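Local structure of polyketide biosynthesis 3-hydroxy-3-methylglutaryl-ACP synthase PksG (4YXT) at residues A119-A124 with E333-I338; L229-R234 with D242-L247. The protein catalyses the aldol condensation of an acetyl group on an acyl carrier protein with a beta-ketothioester polyketide intermediate during biosynthesis of the antibiotic bacillaene. The protein carries 1 engineered substitution. One frame throughout, in Å; residues are numbered along the deposited sequence.

Overall arrangement
Both contacts lie against the same mixed sheet and meet at strand 331-339. Contact 1 is in the core, centred about 13 Å from the centre of the chain, where helix 116-130 faces that strand; contact 2, about 22 Å out, is buried too, but its segments also carry exposed residues such as Lys-233 and Asp-242. Side chains alternate along the strand: Glu-333 and Tyr-335 serve contact 1, while Phe-334 and Ser-336 reach Tyr-231 and Phe-244 of contact 2. Contact 1 mixes an amide, a carboxylate and two rings; contact 2 is a single aromatic pair joining helix 213-234 to the lead-in of strand 246-249, outermost in this chain's sheet. Both touch the second subunit.

Contact 1: residues A119-A124 with E333-I338; sequences AGFQMA and EFYSGI
Gln-122 sends its side-chain amide over the ring of Tyr-335, with Gln-122 NE2 3.5 Å from Tyr-335 CD2 and lying above one face, offset toward the rim. The amide stands almost upright on the ring, the two planes 86° apart. Folding of the glutamine chain at chi2 (-53°) carries the amide across this ring. Glu-333 approaches Gln-122 from the opposite direction. Its OE1 lies 3.5 Å from Gln-122 NE2, a polar approach without a hydrogen bond, and also meets the aliphatic part of the chain, with Gln-122 CG 3.7 Å from Glu-333 OE1. Phe-121 adds the apolar part: its CE2 touches Tyr-335 CE2 at 3.8 Å, the side chains crossing at a slant.

Outside partners fix the polar ends. Tyr-335 OH hydrogen-bonds Thr-118 OG1, one turn before Gln-122 on helix 116-130, which ties the far end of the ring to the helix. Glu-333 OE2 bonds Tyr-115 OH, and OE1 makes a salt bridge with Arg-106 of the second subunit, so the carboxylate is held by both chains and would probably stay ionised.

The backbones remain well apart: the axes of segments 119-124 and 333-338 approach to 11.4 Å at 48°, and between these segments only side chains touch. The side chain of Tyr-335 lies about 9 Å from that of His-250 and about 11 Å from that of Cys-114, by similarity the proton donor/acceptor and the acyl-thioester residue. Helix 116-130 begins two residues after Cys-114, the probable nucleophile, and packs against a C-terminal-half strand, joining the two halves of the thiolase fold of the HMG-CoA synthase family.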
loop_
_atom_site.group_PDB
_atom_site.type_symbol
_atom_site.label_atom_id
_atom_site.label_comp_id
_atom_site.label_asym_id
_atom_site.label_seq_id
_atom_site.Cartn_x
_atom_site.Cartn_y
_atom_site.Cartn_z
ATOM N N ALA A 119 2.668 1.647 -8.819
ATOM C CA ALA A 119 2.668 0.458 -7.981
ATOM C C ALA A 119 1.235 -0.074 -8.041
ATOM O O ALA A 119 1.004 -1.194 -8.443
ATOM C CB ALA A 119 3.090 0.787 -6.541
ATOM N N GLY A 120 0.274 0.767 -7.750
ATOM C CA GLY A 120 -1.147 0.383 -7.843
ATOM C C GLY A 120 -1.526 -0.284 -9.169
ATOM O O GLY A 120 -2.078 -1.397 -9.217
ATOM N N PHE A 121 -1.212 0.424 -10.251
ATOM C CA PHE A 121 -1.602 0.030 -11.591
ATOM C C PHE A 121 -0.891 -1.231 -12.008
ATOM O O PHE A 121 -1.502 -2.093 -12.625
ATOM C CB PHE A 121 -1.312 1.201 -12.549
ATOM C CG PHE A 121 -1.402 0.861 -14.001
ATOM C CD1 PHE A 121 -2.627 0.656 -14.599
ATOM C CD2 PHE A 121 -0.267 0.780 -14.771
ATOM C CE1 PHE A 121 -2.713 0.341 -15.943
ATOM C CE2 PHE A 121 -0.339 0.471 -16.131
ATOM C CZ PHE A 121 -1.567 0.272 -16.712
ATOM N N GLN A 122 0.387 -1.369 -11.692
ATOM C CA GLN A 122 1.074 -2.632 -11.986
ATOM C C GLN A 122 0.465 -3.821 -11.265
ATOM O O GLN A 122 0.365 -4.945 -11.838
ATOM C CB GLN A 122 2.563 -2.582 -11.710
ATOM C CG GLN A 122 3.304 -1.744 -12.679
ATOM C CD GLN A 122 3.071 -2.088 -14.145
ATOM O OE1 GLN A 122 2.645 -3.208 -14.501
ATOM N NE2 GLN A 122 3.382 -1.119 -15.015
ATOM N N MET A 123 0.030 -3.600 -10.049
ATOM C CA MET A 123 -0.498 -4.691 -9.302
ATOM C C MET A 123 -1.867 -5.015 -9.903
ATOM O O MET A 123 -2.200 -6.164 -9.978
ATOM C CB MET A 123 -0.617 -4.375 -7.811
ATOM C CG MET A 123 0.700 -4.135 -7.109
ATOM S SD MET A 123 1.904 -5.498 -7.080
ATOM C CE MET A 123 3.085 -4.905 -8.292
ATOM N N ALA A 124 -2.591 -4.012 -10.405
ATOM C CA ALA A 124 -3.911 -4.235 -10.940
ATOM C C ALA A 124 -3.762 -4.982 -12.288
ATOM O O ALA A 124 -4.531 -5.861 -12.542
ATOM C CB ALA A 124 -4.626 -2.952 -11.173
ATOM N N GLU A 333 10.028 3.337 -12.298
ATOM C CA GLU A 333 9.697 2.354 -13.299
ATOM C C GLU A 333 9.448 3.000 -14.677
ATOM O O GLU A 333 8.798 4.032 -14.766
ATOM C CB GLU A 333 8.464 1.537 -12.919
ATOM C CG GLU A 333 8.163 0.324 -13.869
ATOM C CD GLU A 333 7.204 -0.745 -13.249
ATOM O OE1 GLU A 333 6.721 -1.652 -13.968
ATOM O OE2 GLU A 333 6.915 -0.719 -12.023
ATOM N N PHE A 334 9.927 2.324 -15.732
ATOM C CA PHE A 334 9.639 2.697 -17.076
ATOM C C PHE A 334 8.885 1.569 -17.698
ATOM O O PHE A 334 9.328 0.446 -17.662
ATOM C CB PHE A 334 10.923 2.972 -17.860
ATOM C CG PHE A 334 10.675 3.417 -19.251
ATOM C CD1 PHE A 334 10.606 2.492 -20.289
ATOM C CD2 PHE A 334 10.492 4.759 -19.537
ATOM C CE1 PHE A 334 10.351 2.912 -21.572
ATOM C CE2 PHE A 334 10.248 5.193 -20.836
ATOM C CZ PHE A 334 10.157 4.278 -21.850
ATOM N N TYR A 335 7.782 1.884 -18.343
ATOM C CA TYR A 335 7.014 0.887 -19.020
ATOM C C TYR A 335 6.261 1.525 -20.174
ATOM O O TYR A 335 6.263 2.735 -20.330
ATOM C CB TYR A 335 5.999 0.275 -18.042
ATOM C CG TYR A 335 5.142 1.239 -17.251
ATOM C CD1 TYR A 335 5.673 2.043 -16.271
ATOM C CD2 TYR A 335 3.764 1.313 -17.476
ATOM C CE1 TYR A 335 4.873 2.887 -15.520
ATOM C CE2 TYR A 335 2.962 2.155 -16.744
ATOM C CZ TYR A 335 3.517 2.934 -15.768
ATOM O OH TYR A 335 2.692 3.733 -15.034
ATOM N N SER A 336 5.610 0.694 -20.976
ATOM C CA SER A 336 5.060 1.131 -22.231
ATOM C C SER A 336 3.731 0.482 -22.465
ATOM O O SER A 336 3.397 -0.521 -21.819
ATOM C CB SER A 336 5.999 0.780 -23.382
ATOM O OG SER A 336 6.096 -0.607 -23.506
ATOM N N GLY A 337 2.951 1.124 -23.324
ATOM C CA GLY A 337 1.662 0.617 -23.735
ATOM C C GLY A 337 1.164 1.301 -25.000
ATOM O O GLY A 337 1.712 2.358 -25.401
ATOM N N ILE A 338 0.178 0.646 -25.637
ATOM C CA ILE A 338 -0.426 1.106 -26.870
ATOM C C ILE A 338 -1.820 1.710 -26.669
ATOM O O ILE A 338 -2.657 1.150 -25.956
ATOM C CB ILE A 338 -0.477 -0.060 -27.906
ATOM C CG1 ILE A 338 0.932 -0.310 -28.429
ATOM C CG2 ILE A 338 -1.440 0.280 -29.048
ATOM C CD1 ILE A 338 1.116 -1.559 -29.242
#

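Contact 2: residues L229-R234 with D242-L247; sequences LEYQKR and DTFQYL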
loop_
_atom_site.group_PDB
_atom_site.type_symbol
_atom_site.label_atom_id
_atom_site.label_comp_id
_atom_site.label_asym_id
_atom_site.label_seq_id
_atom_site.Cartn_x
_atom_site.Cartn_y
_atom_site.Cartn_z
ATOM N N LEU A 229 17.412 1.667 -19.261
ATOM C CA LEU A 229 18.426 0.611 -19.335
ATOM C C LEU A 229 17.819 -0.746 -18.930
ATOM O O LEU A 229 17.960 -1.793 -19.663
ATOM C CB LEU A 229 19.576 0.934 -18.369
ATOM C CG LEU A 229 21.045 0.784 -18.753
ATOM C CD1 LEU A 229 21.583 2.193 -19.011
ATOM C CD2 LEU A 229 21.895 0.066 -17.688
ATOM N N GLU A 230 17.099 -0.763 -17.800
ATOM C CA GLU A 230 16.492 -2.051 -17.378
ATOM C C GLU A 230 15.442 -2.562 -18.408
ATOM O O GLU A 230 15.441 -3.742 -18.819
ATOM C CB GLU A 230 15.918 -1.960 -15.973
ATOM C CG GLU A 230 16.932 -1.548 -14.901
ATOM C CD GLU A 230 17.786 -2.725 -14.360
ATOM O OE1 GLU A 230 17.765 -3.851 -14.961
ATOM O OE2 GLU A 230 18.484 -2.513 -13.324
ATOM N N TYR A 231 14.575 -1.661 -18.856
ATOM C CA TYR A 231 13.580 -1.982 -19.891
ATOM C C TYR A 231 14.209 -2.564 -21.144
ATOM O O TYR A 231 13.735 -3.548 -21.679
ATOM C CB TYR A 231 12.848 -0.713 -20.244
ATOM C CG TYR A 231 11.763 -0.825 -21.282
ATOM C CD1 TYR A 231 12.077 -0.707 -22.624
ATOM C CD2 TYR A 231 10.414 -0.941 -20.926
ATOM C CE1 TYR A 231 11.110 -0.754 -23.598
ATOM C CE2 TYR A 231 9.437 -0.990 -21.898
ATOM C CZ TYR A 231 9.797 -0.896 -23.235
ATOM O OH TYR A 231 8.894 -0.892 -24.256
ATOM N N GLN A 232 15.258 -1.906 -21.617
ATOM C CA GLN A 232 16.056 -2.362 -22.765
ATOM C C GLN A 232 16.650 -3.742 -22.548
ATOM O O GLN A 232 16.662 -4.575 -23.447
ATOM C CB GLN A 232 17.236 -1.398 -23.004
ATOM C CG GLN A 232 16.873 -0.116 -23.706
ATOM C CD GLN A 232 18.102 0.619 -24.206
ATOM O OE1 GLN A 232 19.023 0.892 -23.450
ATOM N NE2 GLN A 232 18.125 0.915 -25.482
ATOM N N LYS A 233 17.160 -3.991 -21.358
ATOM C CA LYS A 233 17.702 -5.317 -21.098
ATOM C C LYS A 233 16.613 -6.377 -21.250
ATOM O O LYS A 233 16.912 -7.457 -21.650
ATOM C CB LYS A 233 18.406 -5.399 -19.753
ATOM C CG LYS A 233 19.538 -4.389 -19.644
ATOM C CD LYS A 233 20.432 -4.633 -18.437
ATOM C CE LYS A 233 21.609 -3.674 -18.460
ATOM N NZ LYS A 233 22.839 -4.305 -17.901
ATOM N N ARG A 234 15.350 -6.020 -20.993
ATOM C CA ARG A 234 14.225 -6.930 -21.140
ATOM C C ARG A 234 13.540 -6.889 -22.522
ATOM O O ARG A 234 12.849 -7.821 -22.887
ATOM C CB ARG A 234 13.207 -6.624 -20.047
ATOM C CG ARG A 234 13.660 -7.110 -18.670
ATOM C CD ARG A 234 12.902 -6.416 -17.545
ATOM N NE ARG A 234 13.405 -6.768 -16.234
ATOM C CZ ARG A 234 12.823 -7.585 -15.345
ATOM N NH1 ARG A 234 11.652 -8.172 -15.535
ATOM N NH2 ARG A 234 13.446 -7.773 -14.204
ATOM N N ASP A 242 12.732 5.599 -31.502
ATOM C CA ASP A 242 11.908 4.917 -32.516
ATOM C C ASP A 242 10.673 4.211 -31.970
ATOM O O ASP A 242 9.615 4.270 -32.591
ATOM C CB ASP A 242 12.734 3.885 -33.309
ATOM C CG ASP A 242 13.939 4.484 -34.029
ATOM O OD1 ASP A 242 13.975 5.718 -34.307
ATOM O OD2 ASP A 242 14.877 3.697 -34.328
ATOM N N THR A 243 10.805 3.575 -30.799
ATOM C CA THR A 243 9.770 2.683 -30.236
ATOM C C THR A 243 8.509 3.382 -29.744
ATOM O O THR A 243 7.395 2.800 -29.749
ATOM C CB THR A 243 10.376 1.888 -29.051
ATOM O OG1 THR A 243 11.628 1.336 -29.467
ATOM C CG2 THR A 243 9.474 0.773 -28.578
ATOM N N PHE A 244 8.689 4.623 -29.308
ATOM C CA PHE A 244 7.678 5.372 -28.591
ATOM C C PHE A 244 7.315 6.619 -29.387
ATOM O O PHE A 244 8.185 7.428 -29.680
ATOM C CB PHE A 244 8.209 5.776 -27.194
ATOM C CG PHE A 244 8.927 4.654 -26.480
ATOM C CD1 PHE A 244 8.208 3.602 -25.910
ATOM C CD2 PHE A 244 10.300 4.622 -26.439
ATOM C CE1 PHE A 244 8.842 2.561 -25.305
ATOM C CE2 PHE A 244 10.950 3.587 -25.824
ATOM C CZ PHE A 244 10.224 2.550 -25.250
ATOM N N GLN A 245 6.036 6.764 -29.704
ATOM C CA GLN A 245 5.547 7.956 -30.399
ATOM C C GLN A 245 5.299 9.097 -29.428
ATOM O O GLN A 245 5.329 10.228 -29.846
ATOM C CB GLN A 245 4.281 7.646 -31.141
ATOM C CG GLN A 245 4.535 6.793 -32.400
ATOM C CD GLN A 245 4.788 5.331 -32.112
ATOM O OE1 GLN A 245 4.054 4.692 -31.338
ATOM N NE2 GLN A 245 5.808 4.764 -32.781
ATOM N N TYR A 246 5.013 8.808 -28.154
ATOM C CA TYR A 246 4.920 9.863 -27.104
ATOM C C TYR A 246 5.604 9.366 -25.862
ATOM O O TYR A 246 5.846 8.147 -25.722
ATOM C CB TYR A 246 3.481 10.158 -26.780
ATOM C CG TYR A 246 2.679 10.714 -27.948
ATOM C CD1 TYR A 246 2.738 12.074 -28.261
ATOM C CD2 TYR A 246 1.893 9.872 -28.757
ATOM C CE1 TYR A 246 2.023 12.607 -29.305
ATOM C CE2 TYR A 246 1.165 10.398 -29.806
ATOM C CZ TYR A 246 1.250 11.770 -30.078
ATOM O OH TYR A 246 0.559 12.335 -31.078
ATOM N N LEU A 247 5.870 10.289 -24.926
ATOM C CA LEU A 247 6.526 9.944 -23.709
ATOM C C LEU A 247 5.786 10.661 -22.650
ATOM O O LEU A 247 5.390 11.831 -22.820
ATOM C CB LEU A 247 8.026 10.352 -23.718
ATOM C CG LEU A 247 8.944 9.490 -24.597
ATOM C CD1 LEU A 247 10.289 10.191 -24.810
ATOM C CD2 LEU A 247 9.219 8.160 -23.920
#
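Segment 229-234 is the last part of helix 213-234, held by routine i to i+4 bonds such as Lys-233 N to Leu-229 O at 2.9 Å, whereas 242-247 runs as loop until strand 246-249 begins at Tyr-246. Seven residues without helix or strand join the two segments, and the contact between the segments rests on two side chains. Tyr-231 and Phe-244 come from opposite directions, their ring planes inclined at 58° and centroids 5.8 Å apart. The tyrosine presents its hydroxyl end to the rim of the phenylalanine: Tyr-231 OH lies 3.6 Å from Phe-244 CE1, at the edge of that ring, and Tyr-231 CE1 is 3.8 Å from Phe-244 CZ. This aromatic pair lies where the chain passes by a loop from helix 213-234 to strand 246-249, outermost in this chain's sheet of the thiolase fold. A chi1 of -179° carries the Tyr-231 ring toward segment 242-247; its OH hydrogen-bonds Ser-336 OG on strand 331-339. Phe-334 on that strand meets both rings edge-to-face. One face of the Phe-244 ring is covered by its own neighbour, Thr-243 CB, 3.6 Å above the plane and over its centre.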